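Local structure of putative lipoprotein (Bacteroides thetaiotaomicron, 4Q1Z) at residues Gln206-Ile209 / Tyr210-Ser214; Arg270-Glu273 / Gly274-Trp277; Glu317-Met320 / Asn321-Arg324; Ile358-Glu362 / Thr363-Ile367. The protein is of unknown function but is a two-domain member of the DUF4876 family and, as a putative lipoprotein, is probably held at a membrane by a lipid. All coordinates share one frame; numbering follows the deposited sequence.

Contact 1 of 4, residues Gln206-Ile209 / Tyr210-Ser214; sequences QLDI and YNPQS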
# COMPACT_ATOMS: atom_id res chain seq x y z
N GLN A 206 -2.62 12.22 22.54
CA GLN A 206 -1.69 12.92 23.41
C GLN A 206 -2.39 13.76 24.47
O GLN A 206 -1.70 14.31 25.33
CB GLN A 206 -0.72 13.75 22.58
CG GLN A 206 0.21 12.83 21.79
CD GLN A 206 0.93 13.49 20.64
OE1 GLN A 206 0.59 14.59 20.17
NE2 GLN A 206 1.95 12.81 20.14
N LEU A 207 -3.73 13.80 24.48
CA LEU A 207 -4.50 14.49 25.52
C LEU A 207 -4.28 13.79 26.85
O LEU A 207 -4.13 12.57 26.86
CB LEU A 207 -5.99 14.51 25.19
CG LEU A 207 -6.44 15.26 23.95
CD1 LEU A 207 -7.91 15.07 23.72
CD2 LEU A 207 -6.12 16.73 24.04
N ASP A 208 -4.28 14.54 27.97
CA ASP A 208 -4.06 13.98 29.31
C ASP A 208 -5.02 12.82 29.65
O ASP A 208 -4.62 11.91 30.37
CB ASP A 208 -4.13 15.07 30.38
CG ASP A 208 -2.99 16.10 30.32
OD1 ASP A 208 -1.94 15.81 29.70
OD2 ASP A 208 -3.16 17.20 30.92
N ILE A 209 -6.24 12.82 29.08
CA ILE A 209 -7.26 11.78 29.28
C ILE A 209 -6.89 10.46 28.59
O ILE A 209 -7.46 9.43 28.96
CB ILE A 209 -8.66 12.22 28.79
CG1 ILE A 209 -8.64 12.74 27.33
CG2 ILE A 209 -9.29 13.23 29.77
CD1 ILE A 209 -9.99 13.00 26.74
N TYR A 210 -5.98 10.48 27.59
CA TYR A 210 -5.61 9.30 26.83
C TYR A 210 -4.18 8.83 27.16
O TYR A 210 -4.02 8.01 28.07
CB TYR A 210 -5.82 9.56 25.32
CG TYR A 210 -7.26 9.86 24.97
CD1 TYR A 210 -8.30 9.15 25.57
CD2 TYR A 210 -7.59 10.86 24.06
CE1 TYR A 210 -9.64 9.44 25.27
CE2 TYR A 210 -8.92 11.14 23.74
CZ TYR A 210 -9.94 10.41 24.34
OH TYR A 210 -11.26 10.65 24.04
N ASN A 211 -3.16 9.31 26.44
CA ASN A 211 -1.76 8.96 26.69
C ASN A 211 -0.85 10.08 26.20
O ASN A 211 -0.41 10.02 25.06
CB ASN A 211 -1.36 7.62 26.03
CG ASN A 211 0.07 7.22 26.31
OD1 ASN A 211 0.82 7.90 27.02
ND2 ASN A 211 0.50 6.14 25.72
N PRO A 212 -0.47 11.07 27.04
CA PRO A 212 0.45 12.13 26.56
C PRO A 212 1.77 11.63 25.93
O PRO A 212 2.40 12.38 25.18
CB PRO A 212 0.70 12.95 27.82
CG PRO A 212 -0.50 12.74 28.65
CD PRO A 212 -0.88 11.32 28.44
N GLN A 213 2.16 10.36 26.20
CA GLN A 213 3.39 9.72 25.67
C GLN A 213 3.12 8.92 24.39
O GLN A 213 4.01 8.21 23.90
CB GLN A 213 4.04 8.82 26.74
CG GLN A 213 4.70 9.57 27.92
CD GLN A 213 3.71 10.14 28.91
OE1 GLN A 213 2.77 9.47 29.35
NE2 GLN A 213 3.90 11.38 29.27
N SER A 214 1.90 9.02 23.83
CA SER A 214 1.59 8.35 22.56
C SER A 214 2.37 9.07 21.46
O SER A 214 2.52 10.29 21.55
CB SER A 214 0.09 8.36 22.29
OG SER A 214 -0.19 7.69 21.07
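A type I beta turn from Leu207 to Tyr210 passes directly into a second one from Asn211 to Ser214, an example of a long loop gaining shape without regular secondary structure. Tyr210 N closes the first turn on Leu207 O at 2.9 Å, and the ring of Tyr210 is packed by its own turn. Ile209 CG1 stands 3.7 Å from the Tyr210 ring centroid, only 2° off the normal, a CH-pi contact over the middle of the face. Placing CG1 between the backbone N and the carbonyl carbon (chi1 53°) brings the branch over the ring and lets Ile209 CD1 run on to 3.5 Å from Tyr210 CZ. Leu207 lies alongside in the same direction, its CD1 coming obliquely to 4.1 Å from Tyr210 CE2. Phe201 meets this ring edge-to-face.

The loop joins strands 195-199 and 223-224 of the larger sheet, and Lys122 NZ bonds to the backbone oxygens of Asp208 and Tyr210. In the second turn Asn211 OD1 accepts from Gln213 N at 2.9 Å, an Asx turn within the type I turn. From just before the first turn, the extended Gln206 side chain reaches the end of the second, carrying NE2 to 2.9 Å from Ser214 O. That bond is nearly straight (171°) and lies in the amide plane of Gln206, although it arrives tilted from the carbonyl plane of Ser214. A CA-H...O contact of 3.3 Å from Pro212 CA to Gln206 O marks where the two backbones lie close. Asp208 OD1 comes to 3.5 Å from Pro212 CG, the two side chains crossing at about a right angle. Ser214 OG bonds to Asp129.

Contact 2 of 4, residues Arg270-Glu273 / Gly274-Trp277; sequences RVPE and GEAW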
# COMPACT_ATOMS: atom_id res chain seq x y z
N ARG A 270 -9.19 -5.88 -3.29
CA ARG A 270 -10.23 -5.37 -4.19
C ARG A 270 -10.98 -6.53 -4.86
O ARG A 270 -10.37 -7.47 -5.36
CB ARG A 270 -9.61 -4.44 -5.26
CG ARG A 270 -10.60 -3.49 -5.91
CD ARG A 270 -10.01 -2.80 -7.13
NE ARG A 270 -10.82 -1.66 -7.57
CZ ARG A 270 -11.83 -1.73 -8.43
NH1 ARG A 270 -12.17 -2.90 -8.97
NH2 ARG A 270 -12.51 -0.64 -8.76
N VAL A 271 -12.30 -6.47 -4.84
CA VAL A 271 -13.15 -7.48 -5.48
C VAL A 271 -13.51 -6.89 -6.84
O VAL A 271 -14.03 -5.78 -6.89
CB VAL A 271 -14.40 -7.90 -4.63
CG1 VAL A 271 -15.29 -8.88 -5.40
CG2 VAL A 271 -13.97 -8.53 -3.31
N PRO A 272 -13.17 -7.57 -7.96
CA PRO A 272 -13.46 -6.99 -9.29
C PRO A 272 -14.94 -6.75 -9.57
O PRO A 272 -15.79 -7.55 -9.17
CB PRO A 272 -12.90 -8.04 -10.27
CG PRO A 272 -12.00 -8.88 -9.48
CD PRO A 272 -12.53 -8.89 -8.08
N GLU A 273 -15.22 -5.63 -10.26
CA GLU A 273 -16.56 -5.24 -10.68
C GLU A 273 -17.11 -6.37 -11.57
O GLU A 273 -16.48 -6.74 -12.57
CB GLU A 273 -16.51 -3.86 -11.40
CG GLU A 273 -17.84 -3.35 -11.96
CD GLU A 273 -18.98 -3.13 -10.98
OE1 GLU A 273 -18.78 -2.41 -9.97
OE2 GLU A 273 -20.10 -3.62 -11.26
N GLY A 274 -18.21 -6.96 -11.12
CA GLY A 274 -18.83 -8.10 -11.79
C GLY A 274 -18.73 -9.35 -10.95
O GLY A 274 -19.73 -10.08 -10.81
N GLU A 275 -17.53 -9.59 -10.36
CA GLU A 275 -17.29 -10.73 -9.47
C GLU A 275 -17.99 -10.51 -8.15
O GLU A 275 -18.06 -9.38 -7.68
CB GLU A 275 -15.79 -10.97 -9.24
CG GLU A 275 -15.14 -11.82 -10.32
CD GLU A 275 -13.85 -12.51 -9.92
OE1 GLU A 275 -13.91 -13.48 -9.12
OE2 GLU A 275 -12.79 -12.14 -10.47
N ALA A 276 -18.54 -11.59 -7.57
CA ALA A 276 -19.24 -11.57 -6.30
C ALA A 276 -18.40 -12.23 -5.21
O ALA A 276 -17.69 -13.21 -5.48
CB ALA A 276 -20.57 -12.26 -6.42
N TRP A 277 -18.45 -11.67 -4.00
CA TRP A 277 -17.74 -12.18 -2.82
C TRP A 277 -18.52 -11.81 -1.55
O TRP A 277 -18.51 -10.65 -1.11
CB TRP A 277 -16.29 -11.65 -2.77
CG TRP A 277 -15.50 -12.22 -1.62
CD1 TRP A 277 -14.96 -13.47 -1.54
CD2 TRP A 277 -15.17 -11.56 -0.38
NE1 TRP A 277 -14.34 -13.64 -0.32
CE2 TRP A 277 -14.43 -12.48 0.40
CE3 TRP A 277 -15.43 -10.27 0.14
CZ2 TRP A 277 -13.93 -12.15 1.66
CZ3 TRP A 277 -14.93 -9.95 1.39
CH2 TRP A 277 -14.18 -10.88 2.13
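Val271 and Trp277 meet through their aliphatic parts: Val271 CG2 lies 3.9 Å from Trp277 CB, the two side chains crossing at about a right angle. With CG1 anti to the backbone N (chi1 175°), the valine turns both methyls to the returning chain, and CG1 comes within 3.6 Å of Glu275 O. Beside this pair, Pro272 and Glu275 make a second small contact. The carboxylate of Glu275 reaches back to the CG rim of the proline, OE2 standing 3.5 Å from Pro272 CG, while Glu275 CB lies 3.4 Å from Pro272 O.

The reversal that brings these side chains together resembles a type II beta turn, with Glu273 and Gly274 at its corners. Its closing bond, Glu275 N to Pro272 O at 2.9 Å, is weak because it is bent to 129°. Gly274 has a positive phi of 113°, a conformation suited to a residue without CB.

Further out, the polar ends of the second half find partners in the following part of the same chain: Glu275 OE1 bonds to Tyr306 OH, and Trp277 NE1 to Lys301 O. The indole also meets Phe269 and Tyr148 edge-to-face, which probably helps fix its plane, and Tyr306 touches both Val271 and Pro272.

This loop leaves strand 265-269 of the larger sheet and turns at the protein surface. Its internal chemistry is a bent backbone bond and modest apolar contacts, which implies that its shape probably depends as much on the indole and carboxylate, each bonded to the 301-306 region, as on the turn itself.

Contact 3 of 4, residues Glu317-Met320 / Asn321-Arg324; sequences ESKM and NAKR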
# COMPACT_ATOMS: atom_id res chain seq x y z
N GLU A 317 11.92 -11.64 15.81
CA GLU A 317 12.58 -12.36 14.73
C GLU A 317 12.50 -13.91 14.84
O GLU A 317 12.88 -14.60 13.89
CB GLU A 317 14.05 -11.92 14.58
CG GLU A 317 14.85 -11.82 15.87
CD GLU A 317 14.76 -10.50 16.60
OE1 GLU A 317 13.78 -10.30 17.36
OE2 GLU A 317 15.69 -9.66 16.45
N SER A 318 11.96 -14.44 15.97
CA SER A 318 11.83 -15.88 16.21
C SER A 318 10.58 -16.50 15.62
O SER A 318 10.47 -17.72 15.58
CB SER A 318 11.86 -16.17 17.71
OG SER A 318 10.55 -16.15 18.28
N LYS A 319 9.62 -15.67 15.21
CA LYS A 319 8.33 -16.15 14.74
C LYS A 319 8.25 -16.31 13.20
O LYS A 319 7.23 -15.97 12.60
CB LYS A 319 7.23 -15.19 15.25
CG LYS A 319 7.18 -15.00 16.77
CD LYS A 319 6.14 -15.88 17.45
CE LYS A 319 6.67 -16.43 18.75
NZ LYS A 319 5.69 -17.32 19.42
N MSE A 320 9.29 -16.87 12.55
CA MSE A 320 9.22 -17.02 11.08
C MSE A 320 8.45 -18.28 10.66
O MSE A 320 7.97 -18.36 9.53
CB MSE A 320 10.60 -16.97 10.36
CG MSE A 320 11.76 -16.52 11.22
SE MSE A 320 12.32 -18.01 12.31
CE MSE A 320 12.41 -19.51 10.90
N ASN A 321 8.33 -19.25 11.59
CA ASN A 321 7.64 -20.53 11.44
C ASN A 321 6.18 -20.43 11.99
O ASN A 321 5.48 -21.44 12.14
CB ASN A 321 8.46 -21.63 12.18
CG ASN A 321 8.82 -21.31 13.63
OD1 ASN A 321 8.75 -20.16 14.11
ND2 ASN A 321 9.26 -22.33 14.35
N ALA A 322 5.74 -19.19 12.25
CA ALA A 322 4.43 -18.87 12.78
C ALA A 322 3.64 -17.89 11.85
O ALA A 322 2.80 -17.12 12.31
CB ALA A 322 4.61 -18.27 14.16
N LYS A 323 3.92 -17.94 10.53
CA LYS A 323 3.28 -17.08 9.52
C LYS A 323 1.82 -17.49 9.21
O LYS A 323 1.51 -18.68 9.19
CB LYS A 323 4.09 -17.10 8.22
CG LYS A 323 5.31 -16.20 8.28
CD LYS A 323 6.19 -16.19 7.01
CE LYS A 323 5.52 -15.88 5.67
NZ LYS A 323 4.73 -14.61 5.63
N ARG A 324 0.94 -16.49 8.94
CA ARG A 324 -0.45 -16.72 8.54
C ARG A 324 -0.76 -15.97 7.22
O ARG A 324 -1.85 -16.15 6.66
CB ARG A 324 -1.48 -16.39 9.64
CG ARG A 324 -1.44 -15.00 10.29
CD ARG A 324 -0.59 -15.06 11.53
NE ARG A 324 -0.81 -13.94 12.43
CZ ARG A 324 0.01 -12.92 12.61
NH1 ARG A 324 1.13 -12.82 11.90
NH2 ARG A 324 -0.27 -11.98 13.50
O HOH W 1 5.68 -20.10 8.56
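The carboxamide of Asn321 is turned back toward the residues before it, in the 317-320 segment, because its first torsion (chi1 52°) sets the flat group between the backbone N and the carbonyl carbon. The other planar group, the guanidinium of Arg324, points away from that segment into a ring of protein acceptors: a carboxylate oxygen of Glu312 and the backbone oxygens of Pro154, Gly155, Gly263 and Ala313.

Between these two, Ala322 is the buried point of the contact. Its CB lies 3.8 Å from Lys319 O and 4.2 Å from Lys319 CB; the methyl thus rests beside the start of the lysine side chain and its backbone carbonyl, while the rest of that chain leads away. The segments belong to the connection between strands 307-312 and 344-347, an irregular loop in which no direct hydrogen bond across the contact is clear. A water mediates instead: it donates to Met320 O at 3.0 Å and accepts a weak bond from Lys323 N at 3.4 Å, bridging two residues three apart. Lys323 CG packs 3.6 Å from the same Met320 O. Beyond CG the lysine chain bends twice, at chi3 and chi4, and NZ ends on Asp330 O, Gly332 O and the carboxylate of Glu312. That one carboxylate holds both basic residues through salt bridges, OE1 taking Lys323 NZ and OE2 taking Arg324 NH1.

Contact 4 of 4, residues Ile358-Glu362 / Thr363-Ile367; sequences IIREE and TGTYI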
# COMPACT_ATOMS: atom_id res chain seq x y z
N ILE A 358 14.20 7.00 -5.75
CA ILE A 358 13.72 7.11 -7.13
C ILE A 358 12.43 7.95 -7.11
O ILE A 358 11.48 7.58 -6.42
CB ILE A 358 13.54 5.70 -7.77
CG1 ILE A 358 14.90 4.95 -7.82
CG2 ILE A 358 12.91 5.80 -9.17
CD1 ILE A 358 14.85 3.47 -8.08
N ILE A 359 12.42 9.10 -7.82
CA ILE A 359 11.32 10.07 -7.85
C ILE A 359 10.46 9.95 -9.12
O ILE A 359 11.00 9.93 -10.23
CB ILE A 359 11.89 11.52 -7.68
CG1 ILE A 359 12.71 11.66 -6.38
CG2 ILE A 359 10.82 12.63 -7.82
CD1 ILE A 359 11.95 11.34 -5.04
N ARG A 360 9.13 9.90 -8.93
CA ARG A 360 8.16 9.88 -10.03
C ARG A 360 8.04 11.30 -10.49
O ARG A 360 7.29 12.07 -9.91
CB ARG A 360 6.80 9.29 -9.58
CG ARG A 360 5.82 9.06 -10.72
CD ARG A 360 4.52 8.39 -10.30
NE ARG A 360 4.72 7.09 -9.66
CZ ARG A 360 4.70 5.91 -10.28
NH1 ARG A 360 4.51 5.84 -11.59
NH2 ARG A 360 4.88 4.79 -9.59
N GLU A 361 8.86 11.68 -11.48
CA GLU A 361 9.01 13.04 -12.03
C GLU A 361 7.68 13.66 -12.52
O GLU A 361 7.53 14.89 -12.50
CB GLU A 361 10.05 13.07 -13.19
CG GLU A 361 11.41 12.47 -12.85
CD GLU A 361 12.39 13.29 -12.03
OE1 GLU A 361 12.04 13.69 -10.89
OE2 GLU A 361 13.54 13.47 -12.49
N GLU A 362 6.73 12.81 -12.95
CA GLU A 362 5.44 13.24 -13.47
C GLU A 362 4.62 13.93 -12.38
O GLU A 362 3.86 14.87 -12.66
CB GLU A 362 4.67 12.04 -14.02
CG GLU A 362 5.04 11.65 -15.45
CD GLU A 362 6.41 11.03 -15.73
OE1 GLU A 362 6.98 10.38 -14.83
OE2 GLU A 362 6.89 11.20 -16.87
N THR A 363 4.81 13.49 -11.12
CA THR A 363 4.08 13.98 -9.94
C THR A 363 5.01 14.53 -8.85
O THR A 363 4.51 15.14 -7.90
CB THR A 363 3.22 12.85 -9.38
OG1 THR A 363 4.05 11.70 -9.17
CG2 THR A 363 2.04 12.51 -10.30
N GLY A 364 6.32 14.34 -9.00
CA GLY A 364 7.32 14.76 -8.03
C GLY A 364 7.11 14.08 -6.68
O GLY A 364 7.13 14.75 -5.64
N THR A 365 6.85 12.75 -6.71
CA THR A 365 6.52 11.95 -5.52
C THR A 365 7.40 10.71 -5.34
O THR A 365 8.01 10.19 -6.29
CB THR A 365 5.04 11.53 -5.56
OG1 THR A 365 4.77 10.86 -6.79
CG2 THR A 365 4.08 12.71 -5.38
N TYR A 366 7.44 10.23 -4.10
CA TYR A 366 8.18 9.06 -3.71
C TYR A 366 7.50 7.78 -4.16
O TYR A 366 6.28 7.72 -4.29
CB TYR A 366 8.35 9.04 -2.19
CG TYR A 366 9.30 10.09 -1.67
CD1 TYR A 366 10.63 10.11 -2.06
CD2 TYR A 366 8.86 11.06 -0.78
CE1 TYR A 366 11.51 11.07 -1.58
CE2 TYR A 366 9.74 12.03 -0.29
CZ TYR A 366 11.06 12.03 -0.70
OH TYR A 366 11.94 12.96 -0.21
N ILE A 367 8.33 6.77 -4.42
CA ILE A 367 7.94 5.40 -4.76
C ILE A 367 8.51 4.59 -3.61
O ILE A 367 9.65 4.80 -3.21
CB ILE A 367 8.43 4.97 -6.19
CG1 ILE A 367 7.82 5.90 -7.28
CG2 ILE A 367 8.09 3.50 -6.48
CD1 ILE A 367 8.55 5.92 -8.62
O HOH W 2 11.21 7.40 -3.73
O HOH W 3 4.75 8.17 -6.62
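Arg360 and Thr365 form the tight part of this hairpin. Arg360 N donates to Thr365 O at 2.9 Å, a nearly straight bond (168°) in the carbonyl plane. In return, Arg360 O is gripped from opposite faces of its plane, by Thr365 N on one and by Thr363 N, at 3.1 Å, on the other; Gly364 N adds a weak, bent bond. Gly364 and Thr365 thus both face Arg360, which makes a G1 beta bulge, and the glycine takes the positive phi of that motif. The hydroxyls of Thr363 and Thr365 are bonded to each other, their OG1 atoms 2.6 Å apart. The Arg360 chain leaves with CG anti to the backbone N (chi1 -172°) and bends at chi3 (-58°), which carries the guanidinium to buried Ile367: CD1 lies over one face, and Ile367 CG1 is 3.9 Å from Arg360 NH2. Both residues pack on Tyr79 and Val105 of the seven-stranded sheet. A water at the guanidinium edge, in its plane, lies 3.2 Å from Arg360 NE and also bonds to Thr365 OG1 and Tyr366 O.

Away from the turn the two strands, 359-360 and 365-366, part. There a second water donates to Ile358 O at 2.7 Å and accepts from Ile367 N, standing in for a direct backbone bond. On the other, partly exposed face, Ile359 and Tyr366 run side by side, Ile359 CD1 approaching Tyr366 CD1 obliquely to 3.5 Å. Tyr135 OH bonds to Tyr366 O.

Followed from the N terminus, the four contacts come in series, none nested in or crossing another; contacts 1, 2 and 4 close turns, while in contact 3 a water spans an irregular loop. Contact 1 shapes the connection between the parallel strands 195-199 and 223-224 of the eleven-stranded sheet. Contact 2 turns the chain after strand 265-269, and contact 3 lies beyond strand 307-312, the neighbour of 265-269 at one border of that sheet; their nearest atoms are about 14 Å apart. Contact 4 follows strand 344-347 and brings the hairpin 358-367 against strands 77-89 and 95-105, so it joins the two large sheets. Contacts 3 and 4 lie on opposite sides of the chain's centre, their own centres about 35 Å apart.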